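Mating-type switching protein swi5 (Schizosaccharomyces pombe, PDB 3VIQ) activates Rad51-mediated DNA strand exchange together with its partner Sfr1, is required for mating-type switching and takes part in recombinational DNA repair. Local coordinates at residues L58-V64 and L75-V81. Residues are numbered along the deposited sequence.
Sequences LGMIGKV and LFDRFGV
Ile61 overlaps four residues of a C-terminal helical turn packed back on the end of the long helix 36-67: its CG2 lies 4.0 Å from Leu75 CB and 4.2 Å from Phe76 CE1, at the edge of that ring, its CG1 3.8 Å from Phe79 CD2, and its CD1 4.1 Å from Val81 CG2. The contact is apolar, with no hydrogen bond between the two segments; residues 58-64 are regular helix, and the Ile61 and Leu75 CA atoms come nearest, 7.2 Å apart. The beta-branched Ile61, chi1 m and chi2 t, lays its longer branch against Phe79, where CG1 makes an off-centre CH-pi contact 4.3 Å from the ring centroid. One helical turn to each side, Leu58 and Val64 extend the ridge. Phe76 (chi1 m) is long enough to touch Leu58, Leu58 CD2 to Phe76 CZ 3.6 Å, while compact Val64 meets Leu75 and Phe79, Val64 CG2 to Phe79 CZ 4.2 Å. The short helix 76-79 ends in a Schellman motif: Gly80, at phi 83°, readily adopts the left-handed conformation, and Val81 N bonds back to Phe76 O (3.0 Å), which turns Val81 toward Ile61. The Sfr1 chain also packs on Phe79 and Val81, so this corner of Swi5 is part of the interface with it. At the outer margin Arg78 brings NH2 to 3.9 Å from Val64 CG1; Val64 CG1 also lies 3.6 Å from Leu75 CD2.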
ATOM      1  N   LEU B  58       9.895  -8.831   9.631  1.00 40.46           N
ATOM      2  CA  LEU B  58       9.722  -9.810  10.702  1.00 40.75           C
ATOM      3  C   LEU B  58       9.838 -11.181  10.133  1.00 40.44           C
ATOM      4  O   LEU B  58      10.471 -12.045  10.730  1.00 45.39           O
ATOM      5  CB  LEU B  58       8.397  -9.636  11.451  1.00 41.42           C
ATOM      6  CG  LEU B  58       8.399  -8.489  12.480  1.00 42.28           C
ATOM      7  CD1 LEU B  58       6.965  -8.191  13.052  1.00 40.16           C
ATOM      8  CD2 LEU B  58       9.415  -8.797  13.580  1.00 38.96           C
ATOM      9  N   GLY B  59       9.250 -11.403   8.958  1.00 47.04           N
ATOM     10  CA  GLY B  59       9.387 -12.711   8.276  1.00 45.13           C
ATOM     11  C   GLY B  59      10.832 -13.132   8.041  1.00 45.74           C
ATOM     12  O   GLY B  59      11.230 -14.237   8.368  1.00 49.88           O
ATOM     13  N   MET B  60      11.636 -12.235   7.500  1.00 47.01           N
ATOM     14  CA  MET B  60      13.042 -12.544   7.201  1.00 49.44           C
ATOM     15  C   MET B  60      13.905 -12.765   8.445  1.00 48.68           C
ATOM     16  O   MET B  60      14.676 -13.744   8.513  1.00 49.56           O
ATOM     17  CB  MET B  60      13.642 -11.432   6.353  1.00 50.35           C
ATOM     18  CG  MET B  60      12.947 -11.259   5.016  1.00 53.44           C
ATOM     19  SD  MET B  60      13.764  -9.965   4.038  1.00 59.23           S
ATOM     20  CE  MET B  60      12.999 -10.338   2.453  1.00 60.27           C
ATOM     21  N   ILE B  61      13.763 -11.866   9.423  1.00 47.73           N
ATOM     22  CA  ILE B  61      14.413 -12.006  10.729  1.00 45.96           C
ATOM     23  C   ILE B  61      14.005 -13.326  11.413  1.00 49.77           C
ATOM     24  O   ILE B  61      14.860 -14.006  11.997  1.00 48.35           O
ATOM     25  CB  ILE B  61      14.102 -10.852  11.708  1.00 44.80           C
ATOM     26  CG1 ILE B  61      14.607  -9.497  11.157  1.00 44.71           C
ATOM     27  CG2 ILE B  61      14.723 -11.195  13.083  1.00 43.70           C
ATOM     28  CD1 ILE B  61      14.047  -8.219  11.895  1.00 42.99           C
ATOM     29  N   GLY B  62      12.728 -13.700  11.320  1.00 49.51           N
ATOM     30  CA  GLY B  62      12.314 -15.031  11.754  1.00 51.59           C
ATOM     31  C   GLY B  62      13.028 -16.171  11.029  1.00 51.15           C
ATOM     32  O   GLY B  62      13.419 -17.159  11.650  1.00 48.97           O
ATOM     33  N   LYS B  63      13.235 -16.061   9.725  1.00 51.37           N
ATOM     34  CA  LYS B  63      13.976 -17.147   9.041  1.00 55.46           C
ATOM     35  C   LYS B  63      15.449 -17.186   9.503  1.00 53.90           C
ATOM     36  O   LYS B  63      15.983 -18.263   9.788  1.00 51.47           O
ATOM     37  CB  LYS B  63      13.859 -17.075   7.514  1.00 58.68           C
ATOM     38  CG  LYS B  63      12.440 -17.359   7.012  1.00 64.61           C
ATOM     39  CD  LYS B  63      12.095 -18.857   7.033  1.00 71.06           C
ATOM     40  CE  LYS B  63      10.608 -19.110   6.750  1.00 74.74           C
ATOM     41  NZ  LYS B  63      10.343 -20.548   6.407  1.00 78.07           N
ATOM     42  N   VAL B  64      16.096 -16.025   9.622  1.00 51.40           N
ATOM     43  CA  VAL B  64      17.452 -16.004  10.161  1.00 51.17           C
ATOM     44  C   VAL B  64      17.438 -16.646  11.544  1.00 52.51           C
ATOM     45  O   VAL B  64      18.346 -17.398  11.881  1.00 55.69           O
ATOM     46  CB  VAL B  64      18.043 -14.589  10.298  1.00 50.66           C
ATOM     47  CG1 VAL B  64      19.480 -14.666  10.876  1.00 45.88           C
ATOM     48  CG2 VAL B  64      18.013 -13.843   8.962  1.00 49.01           C
ATOM     49  N   LEU B  75      17.362 -11.505  17.932  1.00 48.66           N
ATOM     50  CA  LEU B  75      18.080 -10.924  16.784  1.00 50.10           C
ATOM     51  C   LEU B  75      17.726  -9.469  16.487  1.00 49.10           C
ATOM     52  O   LEU B  75      18.359  -8.813  15.610  1.00 46.25           O
ATOM     53  CB  LEU B  75      17.863 -11.768  15.526  1.00 53.76           C
ATOM     54  CG  LEU B  75      18.303 -13.217  15.589  1.00 57.37           C
ATOM     55  CD1 LEU B  75      17.274 -14.016  16.376  1.00 62.39           C
ATOM     56  CD2 LEU B  75      18.435 -13.750  14.181  1.00 56.69           C
ATOM     57  N   PHE B  76      16.750  -8.938  17.224  1.00 48.80           N
ATOM     58  CA  PHE B  76      16.261  -7.561  16.964  1.00 45.36           C
ATOM     59  C   PHE B  76      17.371  -6.517  17.037  1.00 48.21           C
ATOM     60  O   PHE B  76      17.423  -5.603  16.203  1.00 44.74           O
ATOM     61  CB  PHE B  76      15.104  -7.229  17.906  1.00 46.74           C
ATOM     62  CG  PHE B  76      13.757  -7.827  17.486  1.00 45.62           C
ATOM     63  CD1 PHE B  76      13.641  -8.702  16.385  1.00 45.06           C
ATOM     64  CD2 PHE B  76      12.595  -7.485  18.183  1.00 44.52           C
ATOM     65  CE1 PHE B  76      12.378  -9.236  16.000  1.00 44.19           C
ATOM     66  CE2 PHE B  76      11.350  -8.001  17.816  1.00 44.31           C
ATOM     67  CZ  PHE B  76      11.236  -8.883  16.717  1.00 42.06           C
ATOM     68  N   ASP B  77      18.290  -6.654  17.990  1.00 50.23           N
ATOM     69  CA  ASP B  77      19.364  -5.658  18.104  1.00 54.66           C
ATOM     70  C   ASP B  77      20.296  -5.640  16.909  1.00 51.46           C
ATOM     71  O   ASP B  77      20.672  -4.575  16.428  1.00 54.56           O
ATOM     72  CB  ASP B  77      20.182  -5.859  19.369  1.00 56.54           C
ATOM     73  CG  ASP B  77      19.462  -5.380  20.582  1.00 60.79           C
ATOM     74  OD1 ASP B  77      18.756  -4.346  20.501  1.00 63.28           O
ATOM     75  OD2 ASP B  77      19.591  -6.041  21.624  1.00 66.05           O
ATOM     76  N   ARG B  78      20.678  -6.825  16.467  1.00 55.17           N
ATOM     77  CA  ARG B  78      21.519  -7.008  15.289  1.00 57.02           C
ATOM     78  C   ARG B  78      20.919  -6.338  14.050  1.00 53.30           C
ATOM     79  O   ARG B  78      21.646  -5.814  13.198  1.00 47.95           O
ATOM     80  CB  ARG B  78      21.674  -8.504  15.032  1.00 62.48           C
ATOM     81  CG  ARG B  78      22.320  -8.880  13.718  1.00 66.11           C
ATOM     82  CD  ARG B  78      22.847 -10.305  13.781  1.00 68.10           C
ATOM     83  NE  ARG B  78      22.870 -10.914  12.458  1.00 73.07           N
ATOM     84  CZ  ARG B  78      22.780 -12.218  12.222  1.00 71.76           C
ATOM     85  NH1 ARG B  78      22.664 -13.096  13.222  1.00 69.49           N
ATOM     86  NH2 ARG B  78      22.795 -12.639  10.967  1.00 73.87           N
ATOM     87  N   PHE B  79      19.593  -6.353  13.969  1.00 49.77           N
ATOM     88  CA  PHE B  79      18.886  -5.729  12.851  1.00 52.38           C
ATOM     89  C   PHE B  79      18.385  -4.309  13.074  1.00 51.25           C
ATOM     90  O   PHE B  79      17.783  -3.745  12.180  1.00 49.00           O
ATOM     91  CB  PHE B  79      17.772  -6.662  12.358  1.00 51.62           C
ATOM     92  CG  PHE B  79      18.311  -7.939  11.794  1.00 55.71           C
ATOM     93  CD1 PHE B  79      19.041  -7.924  10.613  1.00 56.19           C
ATOM     94  CD2 PHE B  79      18.168  -9.153  12.479  1.00 55.89           C
ATOM     95  CE1 PHE B  79      19.588  -9.101  10.097  1.00 55.60           C
ATOM     96  CE2 PHE B  79      18.723 -10.315  11.975  1.00 57.95           C
ATOM     97  CZ  PHE B  79      19.429 -10.285  10.772  1.00 55.95           C
ATOM     98  N   GLY B  80      18.650  -3.724  14.246  1.00 49.42           N
ATOM     99  CA  GLY B  80      18.351  -2.307  14.476  1.00 45.70           C
ATOM    100  C   GLY B  80      16.915  -2.010  14.857  1.00 44.32           C
ATOM    101  O   GLY B  80      16.481  -0.864  14.777  1.00 46.64           O
ATOM    102  N   VAL B  81      16.194  -3.025  15.313  1.00 40.75           N
ATOM    103  CA  VAL B  81      14.803  -2.878  15.691  1.00 42.70           C
ATOM    104  C   VAL B  81      14.531  -3.338  17.123  1.00 43.08           C
ATOM    105  O   VAL B  81      15.384  -3.919  17.781  1.00 43.26           O
ATOM    106  CB  VAL B  81      13.868  -3.636  14.738  1.00 42.93           C
ATOM    107  CG1 VAL B  81      13.868  -2.967  13.382  1.00 42.03           C
ATOM    108  CG2 VAL B  81      14.284  -5.085  14.591  1.00 43.68           C
TER